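PDB 3T8K: uncharacterized protein from Leptotrichia buccalis, which is of unknown function but folds as a row of ankyrin-type alpha-hairpin repeats, a scaffold that in relatives commonly mediates protein-protein recognition. Local coordinates for residues T9-G17 with I41-N49; D51-I62 with N88-I99. All coordinates share one frame; numbering follows the deposited sequence. Where two conformers were deposited one is given.

Contact 1. Residues T9-G17 with I41-N49; sequences TVSAAAMLG and ILYDVLRNN
Asn48 reaches the C-terminal end of helix 10-16 with one amide nitrogen: ND2 donates to Ala14 O at 2.9 Å and to Gly17 O at 3.1 Å. Both bonds are nearly straight, and both acceptors lie close to the amide plane, so the pair fixes the rotation of the carboxamide. They are not met alike, however: Gly17 O receives its N-H in the carbonyl plane, Ala14 O from well above it. OD1 of the same amide accepts from Asn50 N and from a water that also donates to Leu16 O. With an alanine here, Ala14 O and Gly17 O would probably lose their shared donor, and the tie between the helix end and the turn at 45-48 would weaken. At the other end of the contact, Ser11 OG donates to Asp44 OD2 at 2.5 Å, approaching from above the carboxylate plane. These bonds join helix 10-16 to helix 41-45 and the turn after it within the ankyrin-type alpha-hairpin stack; the short segments run 32° from parallel with axes 8.1 Å apart. Between the polar ends, Ala14 CB fits against Val45 CG2 (3.7 Å) and Ile41 CD1 (3.9 Å). With CG1 anti to its backbone N (chi1 -175°), Ile41 carries CD1 on to Ser11 CA, 3.5 Å away. Further along, the selenium of selenomethionine Met15 lies over one face of the Arg47 guanidinium, SE to NE 3.8 Å, and Tyr43 CD2 lies over a face of the same group. Leu16 of the second subunit packs on Met15 and Ala12.

Contact 2. Residues D51-I62 with N88-I99; sequences DEARYKISMFLI and NDITGTTELCKI
Arg54 grips Thr93 end-on: NH2 at 2.8 Å and NH1 at 3.3 Å both donate to Thr93 OG1, which lies close to the guanidinium plane. The NH2 bond is the straighter, at 160° against 135°. Thr93 OG1 is also hydrogen-bonded to Gly86 O, just after helix 79-85. Leu96 CD1 sits over one guanidinium face, while the Leu96 side chain enters as a knob among Arg54, Tyr55, Ser58 and Met59. Its CD2 is pressed tightly to Met59 CE (3.3 Å). Bent at chi2 and chi3, selenomethionine Met59 also meets Ile99 tip to tip, SE to CD1 3.5 Å, and Ile62 CG2 extends the apolar row to Ile99 CG2. The helix segments run 22° from parallel, side by side in the ankyrin-type stack. Further out, Asp89 N-caps helix 90-102 by accepting from Gly92 N through OD1, and a water joins its OD2 to Asp51 O and Arg54 NH2. Leu82 covers Arg54 and Leu96 from helix 79-85. Asp89 OD2 stands 4.3 Å from Arg54 NH2, too far for a salt bridge, so the buried guanidinium's charge is probably eased through the shared water and by the nearby carboxylate rather than by direct pairing.

From the N terminus, helix 10-16 enters contact 1, which closes a largely helical excursion of 23 residues when the chain returns through 41-49. Helix 51-63 follows at once and opens contact 2, which is closed 25 residues further on by the segment 88-99 at the start of helix 90-102. The two contacts are therefore in series, neither nested nor crossed, with centres 13 Å apart. They also touch: Val45 CG2 lies 3.6 Å from Leu61 CD1, joining helix 41-45 to helix 51-63, which follow each other in the chain. The pair is thus tied backward through 41-45 and forward through 51-63, and helix 19-28 also packs against both 10-16 and 51-63.

Contact 1. Residues T9-G17 with I41-N49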
loop_
_atom_site.group_PDB
_atom_site.type_symbol
_atom_site.label_atom_id
_atom_site.label_comp_id
_atom_site.label_asym_id
_atom_site.label_seq_id
_atom_site.Cartn_x
_atom_site.Cartn_y
_atom_site.Cartn_z
ATOM N N THR A 9 11.754 -16.699 -6.753
ATOM C CA THR A 9 11.454 -16.156 -8.081
ATOM C C THR A 9 11.954 -14.719 -8.219
ATOM O O THR A 9 12.213 -14.048 -7.218
ATOM C CB THR A 9 9.941 -16.132 -8.341
ATOM O OG1 THR A 9 9.329 -15.224 -7.418
ATOM C CG2 THR A 9 9.345 -17.517 -8.162
ATOM N N VAL A 10 12.092 -14.245 -9.455
ATOM C CA VAL A 10 12.518 -12.861 -9.685
ATOM C C VAL A 10 11.481 -11.891 -9.121
ATOM O O VAL A 10 11.827 -10.867 -8.526
ATOM C CB VAL A 10 12.742 -12.565 -11.186
ATOM C CG1 VAL A 10 13.217 -11.115 -11.391
ATOM C CG2 VAL A 10 13.759 -13.526 -11.760
ATOM N N SER A 11 10.210 -12.227 -9.319
ATOM C CA SER A 11 9.097 -11.443 -8.768
ATOM C C SER A 11 9.242 -11.158 -7.267
ATOM O O SER A 11 9.044 -10.016 -6.819
ATOM C CB SER A 11 7.765 -12.154 -9.039
ATOM O OG SER A 11 6.689 -11.479 -8.388
ATOM N N ALA A 12 9.566 -12.186 -6.485
ATOM C CA ALA A 12 9.749 -12.007 -5.042
ATOM C C ALA A 12 10.941 -11.096 -4.720
ATOM O O ALA A 12 10.841 -10.206 -3.870
ATOM C CB ALA A 12 9.906 -13.358 -4.354
ATOM N N ALA A 13 12.068 -11.331 -5.396
ATOM C CA ALA A 13 13.262 -10.518 -5.205
ATOM C C ALA A 13 12.970 -9.069 -5.564
ATOM O O ALA A 13 13.427 -8.144 -4.881
ATOM C CB ALA A 13 14.419 -11.061 -6.055
ATOM N N ALA A 14 12.198 -8.876 -6.634
ATOM C CA ALA A 14 11.906 -7.539 -7.152
ATOM C C ALA A 14 11.081 -6.731 -6.168
ATOM O O ALA A 14 11.237 -5.509 -6.067
ATOM C CB ALA A 14 11.166 -7.633 -8.463
HETATM N N MSE A 15 10.189 -7.410 -5.456
HETATM C CA MSE A 15 9.285 -6.718 -4.546
HETATM C C MSE A 15 9.846 -6.532 -3.140
HETATM O O MSE A 15 9.480 -5.586 -2.438
HETATM C CB MSE A 15 7.952 -7.464 -4.478
HETATM C CG MSE A 15 6.903 -6.725 -3.675
HETATM SE SE MSE A 15 5.153 -7.273 -4.282
HETATM C CE MSE A 15 5.351 -9.171 -4.092
ATOM N N LEU A 16 10.725 -7.437 -2.723
ATOM C CA LEU A 16 11.172 -7.484 -1.332
ATOM C C LEU A 16 12.657 -7.167 -1.107
ATOM O O LEU A 16 13.039 -6.666 -0.049
ATOM C CB LEU A 16 10.853 -8.861 -0.739
ATOM C CG LEU A 16 9.377 -9.259 -0.821
ATOM C CD1 LEU A 16 9.185 -10.752 -0.522
ATOM C CD2 LEU A 16 8.548 -8.397 0.132
ATOM N N GLY A 17 13.493 -7.472 -2.089
ATOM C CA GLY A 17 14.926 -7.373 -1.884
ATOM C C GLY A 17 15.581 -6.073 -2.304
ATOM O O GLY A 17 14.931 -5.102 -2.665
ATOM N N ILE A 41 6.297 -7.836 -14.377
ATOM C CA ILE A 41 7.259 -7.729 -13.286
ATOM C C ILE A 41 7.371 -6.304 -12.703
ATOM O O ILE A 41 7.533 -6.139 -11.495
ATOM C CB ILE A 41 8.660 -8.254 -13.738
ATOM C CG1 ILE A 41 9.640 -8.267 -12.563
ATOM C CG2 ILE A 41 9.207 -7.397 -14.883
ATOM C CD1 ILE A 41 9.260 -9.206 -11.449
ATOM N N LEU A 42 7.276 -5.279 -13.547
ATOM C CA LEU A 42 7.377 -3.889 -13.063
ATOM C C LEU A 42 6.313 -3.548 -12.029
ATOM O O LEU A 42 6.548 -2.729 -11.132
ATOM C CB LEU A 42 7.326 -2.885 -14.215
ATOM C CG LEU A 42 8.618 -2.782 -15.009
ATOM C CD1 LEU A 42 8.410 -1.976 -16.282
ATOM C CD2 LEU A 42 9.727 -2.186 -14.134
ATOM N N TYR A 43 5.144 -4.168 -12.143
ATOM C CA TYR A 43 4.112 -3.960 -11.134
ATOM C C TYR A 43 4.606 -4.406 -9.753
ATOM O O TYR A 43 4.407 -3.706 -8.767
ATOM C CB TYR A 43 2.806 -4.667 -11.509
ATOM C CG TYR A 43 1.600 -4.071 -10.805
ATOM C CD1 TYR A 43 0.754 -3.188 -11.464
ATOM C CD2 TYR A 43 1.330 -4.371 -9.483
ATOM C CE1 TYR A 43 -0.346 -2.624 -10.817
ATOM C CE2 TYR A 43 0.231 -3.817 -8.826
ATOM C CZ TYR A 43 -0.598 -2.944 -9.497
ATOM O OH TYR A 43 -1.683 -2.387 -8.844
ATOM N N ASP A 44 5.264 -5.565 -9.690
ATOM C CA ASP A 44 5.862 -6.046 -8.439
ATOM C C ASP A 44 6.976 -5.125 -7.937
ATOM O O ASP A 44 7.054 -4.806 -6.744
ATOM C CB ASP A 44 6.438 -7.453 -8.626
ATOM C CG ASP A 44 5.380 -8.480 -9.004
ATOM O OD1 ASP A 44 4.192 -8.267 -8.691
ATOM O OD2 ASP A 44 5.745 -9.508 -9.612
ATOM N N VAL A 45 7.854 -4.710 -8.845
ATOM C CA VAL A 45 8.930 -3.796 -8.484
ATOM C C VAL A 45 8.408 -2.533 -7.795
ATOM O O VAL A 45 8.954 -2.082 -6.787
ATOM C CB VAL A 45 9.714 -3.361 -9.717
ATOM C CG1 VAL A 45 10.803 -2.374 -9.336
ATOM C CG2 VAL A 45 10.330 -4.588 -10.404
ATOM N N LEU A 46 7.359 -1.951 -8.357
ATOM C CA LEU A 46 6.865 -0.678 -7.855
ATOM C C LEU A 46 6.324 -0.804 -6.437
ATOM O O LEU A 46 6.141 0.200 -5.736
ATOM C CB LEU A 46 5.809 -0.112 -8.800
ATOM C CG LEU A 46 6.430 0.313 -10.129
ATOM C CD1 LEU A 46 5.356 0.531 -11.187
ATOM C CD2 LEU A 46 7.303 1.549 -9.947
ATOM N N ARG A 47 6.090 -2.038 -6.010
ATOM C CA ARG A 47 5.564 -2.292 -4.675
ATOM C C ARG A 47 6.662 -2.487 -3.640
ATOM O O ARG A 47 6.390 -2.626 -2.444
ATOM C CB ARG A 47 4.590 -3.471 -4.699
ATOM C CG ARG A 47 3.311 -3.135 -5.452
ATOM C CD ARG A 47 2.334 -4.285 -5.484
ATOM N NE ARG A 47 2.738 -5.295 -6.457
ATOM C CZ ARG A 47 2.008 -6.360 -6.781
ATOM N NH1 ARG A 47 0.826 -6.559 -6.210
ATOM N NH2 ARG A 47 2.460 -7.226 -7.680
ATOM N N ASN A 48 7.909 -2.474 -4.097
ATOM C CA ASN A 48 9.046 -2.515 -3.184
ATOM C C ASN A 48 9.060 -1.269 -2.283
ATOM O O ASN A 48 9.140 -0.134 -2.769
ATOM C CB ASN A 48 10.348 -2.620 -3.981
ATOM C CG ASN A 48 11.502 -3.161 -3.163
ATOM O OD1 ASN A 48 11.739 -2.729 -2.032
ATOM N ND2 ASN A 48 12.242 -4.111 -3.741
ATOM N N ASN A 49 8.989 -1.492 -0.971
ATOM C CA ASN A 49 9.059 -0.404 0.012
ATOM C C ASN A 49 10.421 0.293 0.128
ATOM O O ASN A 49 10.556 1.308 0.825
ATOM C CB ASN A 49 8.658 -0.927 1.393
ATOM C CG ASN A 49 7.221 -1.406 1.440
ATOM O OD1 ASN A 49 6.320 -0.748 0.918
ATOM N ND2 ASN A 49 6.999 -2.563 2.060
HETATM O O HOH W 1 9.072 -4.287 -0.133
HETATM O O HOH W 2 12.738 -3.908 0.139
#

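Contact 2. Residues D51-I62 with N88-I99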
loop_
_atom_site.group_PDB
_atom_site.type_symbol
_atom_site.label_atom_id
_atom_site.label_comp_id
_atom_site.label_asym_id
_atom_site.label_seq_id
_atom_site.Cartn_x
_atom_site.Cartn_y
_atom_site.Cartn_z
ATOM N N ASP A 51 12.971 2.532 -1.499
ATOM C CA ASP A 51 12.981 3.521 -2.580
ATOM C C ASP A 51 14.148 3.317 -3.533
ATOM O O ASP A 51 13.990 3.389 -4.752
ATOM C CB ASP A 51 13.055 4.953 -2.027
ATOM C CG ASP A 51 11.746 5.424 -1.411
ATOM O OD1 ASP A 51 10.690 4.824 -1.703
ATOM O OD2 ASP A 51 11.782 6.413 -0.643
ATOM N N GLU A 52 15.330 3.107 -2.966
ATOM C CA GLU A 52 16.539 2.904 -3.762
ATOM C C GLU A 52 16.427 1.640 -4.617
ATOM O O GLU A 52 16.717 1.659 -5.815
ATOM C CB GLU A 52 17.766 2.827 -2.856
ATOM C CG GLU A 52 19.070 2.663 -3.615
ATOM C CD GLU A 52 20.244 2.378 -2.700
ATOM O OE1 GLU A 52 20.035 2.278 -1.472
ATOM O OE2 GLU A 52 21.377 2.249 -3.209
ATOM N N ALA A 53 15.999 0.546 -3.993
ATOM C CA ALA A 53 15.744 -0.691 -4.723
ATOM C C ALA A 53 14.671 -0.483 -5.795
ATOM O O ALA A 53 14.856 -0.876 -6.942
ATOM C CB ALA A 53 15.342 -1.803 -3.760
ATOM N N ARG A 54 13.557 0.154 -5.428
ATOM C CA ARG A 54 12.459 0.363 -6.369
ATOM C C ARG A 54 12.935 1.068 -7.629
ATOM O O ARG A 54 12.556 0.708 -8.744
ATOM C CB ARG A 54 11.340 1.197 -5.728
ATOM C CG ARG A 54 10.077 1.262 -6.568
ATOM C CD ARG A 54 9.145 2.422 -6.147
ATOM N NE ARG A 54 9.781 3.724 -6.368
ATOM C CZ ARG A 54 9.128 4.883 -6.475
ATOM N NH1 ARG A 54 7.805 4.920 -6.384
ATOM N NH2 ARG A 54 9.799 6.006 -6.678
ATOM N N TYR A 55 13.736 2.110 -7.439
ATOM C CA TYR A 55 14.229 2.896 -8.556
ATOM C C TYR A 55 15.277 2.137 -9.376
ATOM O O TYR A 55 15.144 2.026 -10.592
ATOM C CB TYR A 55 14.786 4.236 -8.063
ATOM C CG TYR A 55 15.301 5.129 -9.169
ATOM C CD1 TYR A 55 14.438 5.957 -9.877
ATOM C CD2 TYR A 55 16.652 5.146 -9.504
ATOM C CE1 TYR A 55 14.903 6.777 -10.891
ATOM C CE2 TYR A 55 17.126 5.965 -10.516
ATOM C CZ TYR A 55 16.247 6.777 -11.206
ATOM O OH TYR A 55 16.711 7.596 -12.211
ATOM N N LYS A 56 16.308 1.616 -8.712
ATOM C CA LYS A 56 17.396 0.931 -9.415
ATOM C C LYS A 56 16.895 -0.284 -10.198
ATOM O O LYS A 56 17.275 -0.492 -11.353
ATOM C CB LYS A 56 18.498 0.508 -8.438
ATOM C CG LYS A 56 19.353 1.653 -7.929
ATOM C CD LYS A 56 20.339 1.178 -6.875
ATOM C CE LYS A 56 21.226 2.319 -6.393
ATOM N NZ LYS A 56 22.227 1.852 -5.391
ATOM N N ILE A 57 16.042 -1.088 -9.568
ATOM C CA ILE A 57 15.480 -2.261 -10.239
ATOM C C ILE A 57 14.565 -1.842 -11.383
ATOM O O ILE A 57 14.530 -2.485 -12.435
ATOM C CB ILE A 57 14.686 -3.154 -9.255
ATOM C CG1 ILE A 57 15.599 -3.629 -8.124
ATOM C CG2 ILE A 57 14.045 -4.326 -9.986
ATOM C CD1 ILE A 57 14.873 -4.328 -6.988
ATOM N N SER A 58 13.805 -0.764 -11.175
ATOM C CA SER A 58 12.895 -0.299 -12.212
ATOM C C SER A 58 13.669 0.141 -13.441
ATOM O O SER A 58 13.331 -0.232 -14.566
ATOM C CB SER A 58 12.025 0.861 -11.713
ATOM O OG SER A 58 10.971 0.390 -10.893
HETATM N N MSE A 59 14.698 0.953 -13.218
HETATM C CA MSE A 59 15.533 1.448 -14.311
HETATM C C MSE A 59 16.249 0.321 -15.037
HETATM O O MSE A 59 16.393 0.346 -16.258
HETATM C CB MSE A 59 16.542 2.464 -13.791
HETATM C CG MSE A 59 15.893 3.704 -13.204
HETATM SE SE MSE A 59 15.003 4.829 -14.550
HETATM C CE MSE A 59 13.523 3.701 -15.101
ATOM N N PHE A 60 16.701 -0.669 -14.278
ATOM C CA PHE A 60 17.372 -1.816 -14.874
ATOM C C PHE A 60 16.433 -2.538 -15.840
ATOM O O PHE A 60 16.791 -2.798 -16.989
ATOM C CB PHE A 60 17.866 -2.763 -13.784
ATOM C CG PHE A 60 18.419 -4.067 -14.312
ATOM C CD1 PHE A 60 19.764 -4.192 -14.614
ATOM C CD2 PHE A 60 17.590 -5.157 -14.504
ATOM C CE1 PHE A 60 20.281 -5.391 -15.098
ATOM C CE2 PHE A 60 18.094 -6.361 -14.987
ATOM C CZ PHE A 60 19.444 -6.476 -15.287
ATOM N N LEU A 61 15.229 -2.846 -15.371
ATOM C CA LEU A 61 14.239 -3.564 -16.174
ATOM C C LEU A 61 13.745 -2.759 -17.358
ATOM O O LEU A 61 13.625 -3.282 -18.460
ATOM C CB LEU A 61 13.043 -3.985 -15.318
ATOM C CG LEU A 61 13.359 -5.135 -14.360
ATOM C CD1 LEU A 61 12.211 -5.374 -13.401
ATOM C CD2 LEU A 61 13.694 -6.400 -15.141
ATOM N N ILE A 62 13.425 -1.489 -17.125
ATOM C CA ILE A 62 13.016 -0.632 -18.226
ATOM C C ILE A 62 14.084 -0.591 -19.318
ATOM O O ILE A 62 13.770 -0.690 -20.505
ATOM C CB ILE A 62 12.675 0.793 -17.754
ATOM C CG1 ILE A 62 11.399 0.754 -16.916
ATOM C CG2 ILE A 62 12.491 1.720 -18.950
ATOM C CD1 ILE A 62 11.071 2.061 -16.257
ATOM N N ASN A 88 7.863 8.897 -0.785
ATOM C CA ASN A 88 9.102 9.196 -0.066
ATOM C C ASN A 88 10.289 9.520 -0.978
ATOM O O ASN A 88 11.357 9.918 -0.504
ATOM C CB ASN A 88 9.463 8.048 0.876
ATOM C CG ASN A 88 8.352 7.734 1.854
ATOM O OD1 ASN A 88 7.815 6.626 1.861
ATOM N ND2 ASN A 88 7.997 8.710 2.683
ATOM N N ASP A 89 10.094 9.359 -2.281
ATOM C CA ASP A 89 11.131 9.670 -3.257
ATOM C C ASP A 89 10.527 10.420 -4.441
ATOM O O ASP A 89 10.326 9.842 -5.509
ATOM C CB ASP A 89 11.800 8.376 -3.736
ATOM C CG ASP A 89 12.962 8.629 -4.681
ATOM O OD1 ASP A 89 13.359 9.799 -4.842
ATOM O OD2 ASP A 89 13.492 7.656 -5.257
ATOM N N ILE A 90 10.231 11.704 -4.251
ATOM C CA ILE A 90 9.568 12.484 -5.293
ATOM C C ILE A 90 10.415 12.589 -6.558
ATOM O O ILE A 90 9.894 12.469 -7.668
ATOM C CB ILE A 90 9.129 13.894 -4.802
ATOM C CG1 ILE A 90 8.337 14.607 -5.897
ATOM C CG2 ILE A 90 10.318 14.739 -4.366
ATOM C CD1 ILE A 90 7.073 13.886 -6.286
ATOM N N THR A 91 11.714 12.808 -6.397
ATOM C CA THR A 91 12.617 12.859 -7.546
ATOM C C THR A 91 12.536 11.556 -8.353
ATOM O O THR A 91 12.390 11.576 -9.577
ATOM C CB THR A 91 14.069 13.122 -7.107
ATOM O OG1 THR A 91 14.160 14.429 -6.525
ATOM C CG2 THR A 91 15.015 13.033 -8.298
ATOM N N GLY A 92 12.603 10.423 -7.660
ATOM C CA GLY A 92 12.563 9.128 -8.318
ATOM C C GLY A 92 11.220 8.813 -8.949
ATOM O O GLY A 92 11.140 8.336 -10.078
ATOM N N THR A 93 10.153 9.094 -8.212
ATOM C CA THR A 93 8.803 8.861 -8.692
ATOM C C THR A 93 8.513 9.718 -9.923
ATOM O O THR A 93 7.871 9.266 -10.865
ATOM C CB THR A 93 7.795 9.143 -7.568
ATOM O OG1 THR A 93 7.991 8.179 -6.527
ATOM C CG2 THR A 93 6.349 9.083 -8.071
ATOM N N THR A 94 8.986 10.959 -9.909
ATOM C CA THR A 94 8.789 11.847 -11.042
ATOM C C THR A 94 9.490 11.303 -12.278
ATOM O O THR A 94 8.897 11.221 -13.352
ATOM C CB THR A 94 9.314 13.248 -10.736
ATOM O OG1 THR A 94 8.619 13.760 -9.593
ATOM C CG2 THR A 94 9.083 14.177 -11.921
ATOM N N GLU A 95 10.759 10.940 -12.107
ATOM C CA GLU A 95 11.568 10.352 -13.173
ATOM C C GLU A 95 10.900 9.122 -13.790
ATOM O O GLU A 95 10.832 8.989 -15.017
ATOM C CB GLU A 95 12.951 9.984 -12.634
ATOM C CG GLU A 95 14.095 10.687 -13.337
ATOM C CD GLU A 95 14.181 10.324 -14.804
ATOM O OE1 GLU A 95 14.464 9.147 -15.106
ATOM O OE2 GLU A 95 13.960 11.213 -15.653
ATOM N N LEU A 96 10.418 8.217 -12.941
ATOM C CA LEU A 96 9.740 7.016 -13.418
ATOM C C LEU A 96 8.440 7.360 -14.159
ATOM O O LEU A 96 8.129 6.755 -15.192
ATOM C CB LEU A 96 9.466 6.039 -12.266
ATOM C CG LEU A 96 10.692 5.333 -11.676
ATOM C CD1 LEU A 96 10.317 4.498 -10.448
ATOM C CD2 LEU A 96 11.342 4.461 -12.725
ATOM N N CYS A 97 7.676 8.316 -13.636
ATOM C CA CYS A 97 6.479 8.775 -14.345
ATOM C C CYS A 97 6.836 9.316 -15.731
ATOM O O CYS A 97 6.196 8.972 -16.721
ATOM C CB CYS A 97 5.710 9.834 -13.541
ATOM S SG CYS A 97 4.193 10.470 -14.358
ATOM N N LYS A 98 7.860 10.164 -15.807
ATOM C CA LYS A 98 8.296 10.696 -17.091
ATOM C C LYS A 98 8.615 9.576 -18.086
ATOM O O LYS A 98 8.233 9.633 -19.254
ATOM C CB LYS A 98 9.529 11.587 -16.911
ATOM C CG LYS A 98 10.117 12.122 -18.204
ATOM C CD LYS A 98 11.114 13.243 -17.917
ATOM C CE LYS A 98 12.546 12.778 -18.049
ATOM N NZ LYS A 98 13.067 12.981 -19.436
ATOM N N ILE A 99 9.338 8.569 -17.621
ATOM C CA ILE A 99 9.760 7.482 -18.497
ATOM C C ILE A 99 8.572 6.633 -18.939
ATOM O O ILE A 99 8.485 6.231 -20.101
ATOM C CB ILE A 99 10.821 6.608 -17.813
ATOM C CG1 ILE A 99 12.117 7.407 -17.645
ATOM C CG2 ILE A 99 11.081 5.344 -18.618
ATOM C CD1 ILE A 99 13.118 6.713 -16.760
HETATM O O HOH W 3 12.137 5.352 -5.845
#